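Local coordinates for protein sensor histidine kinase PdtaS (Mycobacterium tuberculosis, PDB 2YKF) that probably autophosphorylates on a histidine when cyclic di-GMP rises under nutrient deprivation and passes the signal to its partner response regulator PdtaR, at residues Trp45-Leu53 against Met82-Ser90; His111-Arg119 against Ala126-Glu134. One frame throughout, in Å; residues are numbered along the deposited sequence. Where two conformers were deposited one is given.

Contact 1. Residues Trp45-Leu53 against Met82-Ser90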
loop_
_atom_site.group_PDB
_atom_site.type_symbol
_atom_site.label_atom_id
_atom_site.label_comp_id
_atom_site.label_asym_id
_atom_site.label_seq_id
_atom_site.Cartn_x
_atom_site.Cartn_y
_atom_site.Cartn_z
ATOM N N TRP A 45 10.786 20.805 0.701
ATOM C CA TRP A 45 11.915 21.771 0.827
ATOM C C TRP A 45 11.579 22.818 1.854
ATOM O O TRP A 45 10.427 23.284 1.896
ATOM C CB TRP A 45 12.118 22.487 -0.500
ATOM C CG TRP A 45 12.502 21.556 -1.590
ATOM C CD1 TRP A 45 11.704 20.958 -2.482
ATOM C CD2 TRP A 45 13.814 21.152 -1.879
ATOM N NE1 TRP A 45 12.436 20.149 -3.333
ATOM C CE2 TRP A 45 13.754 20.275 -2.986
ATOM C CE3 TRP A 45 15.055 21.491 -1.349
ATOM C CZ2 TRP A 45 14.911 19.706 -3.565
ATOM C CZ3 TRP A 45 16.207 20.902 -1.908
ATOM C CH2 TRP A 45 16.117 20.015 -2.983
ATOM N N VAL A 46 12.548 23.131 2.723
ATOM C CA VAL A 46 12.443 24.276 3.645
ATOM C C VAL A 46 13.554 25.319 3.300
ATOM O O VAL A 46 14.477 24.996 2.520
ATOM C CB VAL A 46 12.464 23.900 5.152
ATOM C CG1 VAL A 46 11.188 23.000 5.533
ATOM C CG2 VAL A 46 13.803 23.195 5.592
ATOM N N ARG A 47 13.413 26.538 3.848
ATOM C CA ARG A 47 14.292 27.688 3.514
ATOM C C ARG A 47 14.842 28.181 4.811
ATOM O O ARG A 47 14.101 28.522 5.735
ATOM C CB ARG A 47 13.478 28.800 2.849
ATOM C CG ARG A 47 14.291 30.050 2.507
ATOM C CD ARG A 47 13.456 31.065 1.758
ATOM N NE ARG A 47 12.558 31.810 2.654
ATOM C CZ ARG A 47 11.797 32.851 2.263
ATOM N NH1 ARG A 47 11.823 33.262 0.993
ATOM N NH2 ARG A 47 11.013 33.490 3.137
ATOM N N ARG A 48 16.159 28.165 4.941
ATOM C CA ARG A 48 16.740 28.600 6.202
ATOM C C ARG A 48 16.758 30.128 6.242
ATOM O O ARG A 48 16.381 30.774 5.264
ATOM C CB ARG A 48 18.180 28.124 6.317
ATOM C CG ARG A 48 18.558 26.922 5.530
ATOM C CD ARG A 48 20.062 27.024 5.210
ATOM N NE ARG A 48 20.821 26.058 5.974
ATOM C CZ ARG A 48 22.147 26.012 6.051
ATOM N NH1 ARG A 48 22.899 26.920 5.444
ATOM N NH2 ARG A 48 22.713 25.048 6.769
ATOM N N ASP A 49 17.220 30.678 7.378
ATOM C CA ASP A 49 17.748 32.069 7.461
ATOM C C ASP A 49 18.458 32.514 6.171
ATOM O O ASP A 49 18.029 33.454 5.456
ATOM C CB ASP A 49 18.729 32.222 8.655
ATOM C CG ASP A 49 19.637 30.970 8.898
ATOM O OD1 ASP A 49 20.252 30.394 7.969
ATOM O OD2 ASP A 49 19.757 30.580 10.070
ATOM N N ASP A 50 19.570 31.812 5.911
ATOM C CA ASP A 50 20.441 32.048 4.741
ATOM C C ASP A 50 19.705 32.236 3.405
ATOM O O ASP A 50 20.322 32.701 2.422
ATOM C CB ASP A 50 21.438 30.875 4.576
ATOM C CG ASP A 50 22.352 30.687 5.780
ATOM O OD1 ASP A 50 23.228 31.554 6.004
ATOM O OD2 ASP A 50 22.227 29.647 6.478
ATOM N N GLY A 51 18.413 31.891 3.347
ATOM C CA GLY A 51 17.706 31.789 2.059
ATOM C C GLY A 51 18.132 30.498 1.330
ATOM O O GLY A 51 17.676 30.213 0.209
ATOM N N VAL A 52 19.046 29.741 1.939
ATOM C CA VAL A 52 19.503 28.473 1.364
ATOM C C VAL A 52 18.340 27.410 1.515
ATOM O O VAL A 52 17.584 27.441 2.487
ATOM C CB VAL A 52 20.874 28.023 2.009
ATOM C CG1 VAL A 52 21.133 26.552 1.856
ATOM C CG2 VAL A 52 22.118 28.867 1.414
ATOM N N LEU A 53 18.230 26.498 0.556
ATOM C CA LEU A 53 17.163 25.490 0.554
ATOM C C LEU A 53 17.673 24.106 0.992
ATOM O O LEU A 53 18.728 23.676 0.544
ATOM C CB LEU A 53 16.540 25.395 -0.833
ATOM C CG LEU A 53 16.105 26.702 -1.456
ATOM C CD1 LEU A 53 15.392 26.437 -2.770
ATOM C CD2 LEU A 53 15.249 27.529 -0.531
ATOM N N MET A 82 17.477 26.648 -7.552
ATOM C CA MET A 82 16.048 26.278 -7.715
ATOM C C MET A 82 15.133 27.514 -7.685
ATOM O O MET A 82 14.338 27.676 -6.749
ATOM C CB MET A 82 15.594 25.298 -6.602
ATOM C CG MET A 82 16.568 24.170 -6.253
ATOM S SD MET A 82 15.626 22.819 -5.483
ATOM C CE MET A 82 15.011 22.062 -6.993
ATOM N N PRO A 83 15.271 28.410 -8.684
ATOM C CA PRO A 83 14.517 29.674 -8.742
ATOM C C PRO A 83 13.026 29.603 -8.354
ATOM O O PRO A 83 12.583 30.397 -7.545
ATOM C CB PRO A 83 14.634 30.081 -10.222
ATOM C CG PRO A 83 15.933 29.547 -10.643
ATOM C CD PRO A 83 16.117 28.226 -9.878
ATOM N N LEU A 84 12.266 28.676 -8.937
ATOM C CA LEU A 84 10.812 28.586 -8.647
ATOM C C LEU A 84 10.496 28.263 -7.150
ATOM O O LEU A 84 9.794 29.030 -6.436
ATOM C CB LEU A 84 10.123 27.585 -9.599
ATOM C CG LEU A 84 8.596 27.569 -9.557
ATOM C CD1 LEU A 84 7.998 28.971 -9.251
ATOM C CD2 LEU A 84 8.055 26.985 -10.827
ATOM N N VAL A 85 11.036 27.150 -6.676
ATOM C CA VAL A 85 10.939 26.813 -5.265
ATOM C C VAL A 85 11.239 28.032 -4.405
ATOM O O VAL A 85 10.447 28.414 -3.530
ATOM C CB VAL A 85 11.927 25.686 -4.911
ATOM C CG1 VAL A 85 11.926 25.428 -3.381
ATOM C CG2 VAL A 85 11.612 24.419 -5.759
ATOM N N ALA A 86 12.388 28.665 -4.660
ATOM C CA ALA A 86 12.776 29.899 -3.923
ATOM C C ALA A 86 11.672 30.974 -4.000
ATOM O O ALA A 86 11.304 31.586 -2.967
ATOM C CB ALA A 86 14.153 30.453 -4.465
ATOM N N ALA A 87 11.133 31.187 -5.197
ATOM C CA ALA A 87 10.068 32.184 -5.422
ATOM C C ALA A 87 8.751 31.798 -4.729
ATOM O O ALA A 87 7.995 32.669 -4.297
ATOM C CB ALA A 87 9.809 32.346 -6.906
ATOM N N THR A 88 8.455 30.491 -4.658
ATOM C CA THR A 88 7.226 30.041 -3.974
ATOM C C THR A 88 7.275 30.349 -2.495
ATOM O O THR A 88 6.237 30.584 -1.884
ATOM C CB THR A 88 6.938 28.547 -4.206
ATOM O OG1 THR A 88 7.033 28.256 -5.600
ATOM C CG2 THR A 88 5.487 28.188 -3.758
ATOM N N PHE A 89 8.468 30.392 -1.904
ATOM C CA PHE A 89 8.586 30.816 -0.512
ATOM C C PHE A 89 8.305 32.288 -0.366
ATOM O O PHE A 89 7.857 32.724 0.699
ATOM C CB PHE A 89 9.971 30.541 0.023
ATOM C CG PHE A 89 10.186 29.127 0.431
ATOM C CD1 PHE A 89 9.748 28.688 1.676
ATOM C CD2 PHE A 89 10.846 28.237 -0.417
ATOM C CE1 PHE A 89 9.971 27.380 2.070
ATOM C CE2 PHE A 89 11.056 26.894 -0.045
ATOM C CZ PHE A 89 10.627 26.475 1.206
ATOM N N SER A 90 8.538 33.017 -1.474
ATOM C CA SER A 90 8.566 34.505 -1.551
ATOM C C SER A 90 7.226 35.165 -1.875
ATOM O O SER A 90 6.622 35.795 -1.009
ATOM C CB SER A 90 9.614 34.970 -2.584
ATOM O OG SER A 90 10.841 35.293 -1.957
HETATM O O HOH W 1 13.343 32.251 -1.176
HETATM O O HOH W 2 9.652 35.863 1.264
#
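Arg-47 and Phe-89 meet where the end of a central strand of the GAF-domain sheet lies under helix 83-90, a worked example of a short helix packed on a sheet, the two short axes crossing at -61°. The side chains run past each other in opposite directions. CB of Arg-47 sits over the centre of the phenyl ring, a CH-pi contact 3.8 Å from the Phe-89 centroid. The arginine leaves with CG anti to its own backbone nitrogen (chi1 178°) and bends at chi3, which carries the guanidinium back over CB of Phe-89, its plane 25° from that of the ring. The edge of the same ring faces the strand backbone, CZ of Phe-89 lying 3.3 Å from O of Trp-45.

At the beginning of the helix the N-cap residue Met-82 supplies a Met-aromatic contact. SD of Met-82 stands over one face of the Trp-45 indole, 3.8 Å from the centroid of its six-membered ring, and the two side chains cross at about a right angle. A hydrogen bond from NE1 to OG1 of Thr-129, on the neighbouring strand, probably helps to hold the indole's rotation. Between these aromatic contacts Leu-53 fills in: its CD1 reaches CG1 of Val-85 at 3.7 Å and also touches CB of Met-82, while CD2 looks toward Phe-89.

No direct hydrogen bond joins the segments, and the polar link is made by water beside the exposed Arg-47. There one water accepts from NH1 of Arg-47 at 2.8 Å and donates to O of Ala-86, also at 2.8 Å.

Contact 2. Residues His111-Arg119 against Ala126-Glu134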
loop_
_atom_site.group_PDB
_atom_site.type_symbol
_atom_site.label_atom_id
_atom_site.label_comp_id
_atom_site.label_asym_id
_atom_site.label_seq_id
_atom_site.Cartn_x
_atom_site.Cartn_y
_atom_site.Cartn_z
ATOM N N HIS A 111 10.832 13.693 -14.530
ATOM C CA HIS A 111 10.449 14.701 -13.531
ATOM C C HIS A 111 9.235 15.658 -13.873
ATOM O O HIS A 111 8.294 15.753 -13.084
ATOM C CB HIS A 111 11.682 15.494 -13.102
ATOM C CG HIS A 111 12.725 14.669 -12.408
ATOM N ND1 HIS A 111 13.447 15.140 -11.335
ATOM C CD2 HIS A 111 13.175 13.410 -12.644
ATOM C CE1 HIS A 111 14.290 14.203 -10.928
ATOM N NE2 HIS A 111 14.139 13.141 -11.702
ATOM N N SER A 112 9.258 16.382 -15.007
ATOM C CA SER A 112 8.110 17.312 -15.338
ATOM C C SER A 112 7.672 18.273 -14.158
ATOM O O SER A 112 6.473 18.626 -14.036
ATOM C CB SER A 112 6.923 16.492 -15.958
ATOM O OG SER A 112 5.623 16.683 -15.362
ATOM N N VAL A 113 8.662 18.744 -13.367
ATOM C CA VAL A 113 8.482 19.204 -11.959
ATOM C C VAL A 113 7.479 20.346 -11.656
ATOM O O VAL A 113 7.704 21.509 -12.037
ATOM C CB VAL A 113 9.870 19.534 -11.278
ATOM C CG1 VAL A 113 9.688 20.012 -9.851
ATOM C CG2 VAL A 113 10.767 18.327 -11.274
ATOM N N GLU A 114 6.408 20.033 -10.922
ATOM C CA GLU A 114 5.525 21.082 -10.403
ATOM C C GLU A 114 5.832 21.420 -8.949
ATOM O O GLU A 114 6.219 20.565 -8.140
ATOM C CB GLU A 114 4.070 20.702 -10.574
ATOM C CG GLU A 114 3.734 20.279 -12.002
ATOM C CD GLU A 114 2.877 19.029 -12.034
ATOM O OE1 GLU A 114 1.829 19.024 -11.336
ATOM O OE2 GLU A 114 3.273 18.035 -12.716
ATOM N N VAL A 115 5.660 22.679 -8.628
ATOM C CA VAL A 115 6.074 23.203 -7.394
ATOM C C VAL A 115 4.816 23.729 -6.749
ATOM O O VAL A 115 3.981 24.374 -7.407
ATOM C CB VAL A 115 7.131 24.318 -7.630
ATOM C CG1 VAL A 115 7.541 24.999 -6.359
ATOM C CG2 VAL A 115 8.343 23.748 -8.367
ATOM N N SER A 116 4.637 23.400 -5.484
ATOM C CA SER A 116 3.502 23.931 -4.713
ATOM C C SER A 116 3.813 24.183 -3.249
ATOM O O SER A 116 4.591 23.452 -2.610
ATOM C CB SER A 116 2.271 23.062 -4.880
ATOM O OG SER A 116 2.559 21.752 -4.514
ATOM N N PRO A 117 3.164 25.194 -2.683
ATOM C CA PRO A 117 3.444 25.534 -1.326
ATOM C C PRO A 117 2.637 24.741 -0.287
ATOM O O PRO A 117 1.521 24.301 -0.547
ATOM C CB PRO A 117 2.969 26.984 -1.256
ATOM C CG PRO A 117 1.764 26.962 -2.179
ATOM C CD PRO A 117 2.228 26.155 -3.322
ATOM N N VAL A 118 3.202 24.640 0.894
ATOM C CA VAL A 118 2.512 24.130 2.034
ATOM C C VAL A 118 2.378 25.340 2.953
ATOM O O VAL A 118 3.402 25.886 3.369
ATOM C CB VAL A 118 3.361 23.068 2.737
ATOM C CG1 VAL A 118 2.671 22.559 4.018
ATOM C CG2 VAL A 118 3.648 21.868 1.783
ATOM N N ARG A 119 1.141 25.752 3.246
ATOM C CA ARG A 119 0.870 26.869 4.186
ATOM C C ARG A 119 0.485 26.403 5.559
ATOM O O ARG A 119 -0.177 25.294 5.738
ATOM C CB ARG A 119 -0.211 27.794 3.668
ATOM C CG ARG A 119 0.370 28.962 2.969
ATOM C CD ARG A 119 -0.676 30.018 2.474
ATOM N NE ARG A 119 -0.040 30.790 1.386
ATOM C CZ ARG A 119 0.034 30.416 0.098
ATOM N NH1 ARG A 119 -0.513 29.272 -0.322
ATOM N NH2 ARG A 119 0.659 31.185 -0.796
ATOM N N ALA A 126 6.842 25.389 3.813
ATOM C CA ALA A 126 7.614 24.454 3.019
ATOM C C ALA A 126 7.099 24.504 1.631
ATOM O O ALA A 126 6.011 25.021 1.388
ATOM C CB ALA A 126 7.509 22.936 3.595
ATOM N N VAL A 127 7.873 23.950 0.709
ATOM C CA VAL A 127 7.448 23.770 -0.677
ATOM C C VAL A 127 7.671 22.312 -1.146
ATOM O O VAL A 127 8.702 21.730 -0.861
ATOM C CB VAL A 127 8.243 24.710 -1.605
ATOM C CG1 VAL A 127 7.864 24.460 -3.021
ATOM C CG2 VAL A 127 7.902 26.164 -1.227
ATOM N N LEU A 128 6.711 21.756 -1.858
ATOM C CA LEU A 128 6.797 20.392 -2.381
ATOM C C LEU A 128 7.203 20.508 -3.770
ATOM O O LEU A 128 6.646 21.349 -4.483
ATOM C CB LEU A 128 5.385 19.775 -2.397
ATOM C CG LEU A 128 4.686 19.662 -1.018
ATOM C CD1 LEU A 128 3.371 18.952 -1.203
ATOM C CD2 LEU A 128 5.542 18.845 -0.057
ATOM N N THR A 129 8.141 19.681 -4.209
ATOM C CA THR A 129 8.287 19.490 -5.672
ATOM C C THR A 129 7.770 18.117 -6.053
ATOM O O THR A 129 8.019 17.128 -5.315
ATOM C CB THR A 129 9.752 19.683 -6.118
ATOM O OG1 THR A 129 10.624 18.834 -5.323
ATOM C CG2 THR A 129 10.155 21.238 -5.960
ATOM N N ARG A 130 6.993 18.066 -7.138
ATOM C CA ARG A 130 6.448 16.834 -7.669
ATOM C C ARG A 130 7.281 16.363 -8.905
ATOM O O ARG A 130 7.595 17.174 -9.794
ATOM C CB ARG A 130 4.988 17.076 -8.064
ATOM C CG ARG A 130 4.202 15.904 -8.644
ATOM C CD ARG A 130 2.722 16.349 -8.967
ATOM N NE ARG A 130 1.886 15.335 -9.685
ATOM C CZ ARG A 130 0.544 15.404 -9.834
ATOM N NH1 ARG A 130 -0.155 16.416 -9.313
ATOM N NH2 ARG A 130 -0.120 14.444 -10.482
ATOM N N HIS A 131 7.667 15.093 -8.957
ATOM C CA HIS A 131 8.479 14.615 -10.067
ATOM C C HIS A 131 7.812 13.373 -10.568
ATOM O O HIS A 131 7.383 12.534 -9.753
ATOM C CB HIS A 131 9.861 14.261 -9.563
ATOM C CG HIS A 131 10.522 15.336 -8.751
ATOM N ND1 HIS A 131 11.700 15.937 -9.139
ATOM C CD2 HIS A 131 10.225 15.840 -7.528
ATOM C CE1 HIS A 131 12.079 16.798 -8.203
ATOM N NE2 HIS A 131 11.208 16.743 -7.207
ATOM N N GLN A 132 7.673 13.227 -11.880
ATOM C CA GLN A 132 7.014 12.062 -12.390
ATOM C C GLN A 132 7.509 11.680 -13.760
ATOM O O GLN A 132 8.189 12.487 -14.393
ATOM C CB GLN A 132 5.513 12.317 -12.405
ATOM C CG GLN A 132 5.034 13.302 -13.466
ATOM C CD GLN A 132 3.571 13.694 -13.236
ATOM O OE1 GLN A 132 2.678 12.833 -13.164
ATOM N NE2 GLN A 132 3.329 14.991 -13.102
ATOM N N PRO A 133 7.185 10.452 -14.219
ATOM C CA PRO A 133 7.729 9.978 -15.485
ATOM C C PRO A 133 7.370 10.894 -16.629
ATOM O O PRO A 133 6.313 11.569 -16.588
ATOM C CB PRO A 133 7.076 8.609 -15.655
ATOM C CG PRO A 133 6.745 8.173 -14.243
ATOM C CD PRO A 133 6.290 9.439 -13.617
ATOM N N GLU A 134 8.280 10.988 -17.605
ATOM C CA GLU A 134 8.005 11.748 -18.845
ATOM C C GLU A 134 6.766 11.139 -19.506
ATOM O O GLU A 134 6.477 9.930 -19.296
ATOM C CB GLU A 134 9.221 11.820 -19.801
ATOM C CG GLU A 134 9.807 10.487 -20.287
ATOM C CD GLU A 134 10.440 10.586 -21.710
ATOM O OE1 GLU A 134 10.452 11.706 -22.314
ATOM O OE2 GLU A 134 10.903 9.531 -22.232
#
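The imidazoles of His-111 and His-131 both turn beside their own backbone nitrogens (chi1 -64° and -51°), which brings ND1 of His-111 to 2.9 Å from ND1 of His-131 at the edge of the latter ring. The ring planes stand 81° apart, and Val-113 lies against the His-131 ring, its CG2 3.3 Å from ND1 of His-131 and its CG1 farther off over one face. His-131 NE2 shares a hydrogen bond with OG1 of Thr-129, which probably limits the imidazole's rotation.

On the face carrying Glu-114 and Arg-130 the two side chains run alongside each other, but OE1 of Glu-114 lies 3.9 Å from NH1 of Arg-130 and well out of the guanidinium plane, a long charge pairing without a directed N-H. CG2 of Val-118 rests on CG of Leu-128 at 3.7 Å, with Trp-31 of helix 18-38 against that leucine. The opposite face has a tight spot, CG1 of Val-115 and CG1 of Val-127 only 3.4 Å apart. Between the two faces, the backbones of Ser-116 and Leu-128 exchange two hydrogen bonds, as expected of a hydrogen-bonded pair in the antiparallel beta hairpin that forms one edge of the GAF-domain sheet within this chain.

Overall arrangement
Contacts 1 and 2 have their centres about 14 Å apart and belong to the same GAF domain, the N-terminal sensing module that precedes the PAS-like region. They come in series, 45-53 with 82-90 closing before 111-119 with 126-134 opens. Strands 41-47 and 123-131 are neighbours in one antiparallel sheet, where N of Trp-45 is probably hydrogen-bonded to O of Val-127, 2.8 Å away. Strand 114-120 is outermost there within this chain. Helix 83-90 spans both contacts on one face, Thr-88 reaching Val-115, while helix 18-38 packs against the other. The sheet thus lies between helices, an arrangement characteristic of GAF domains.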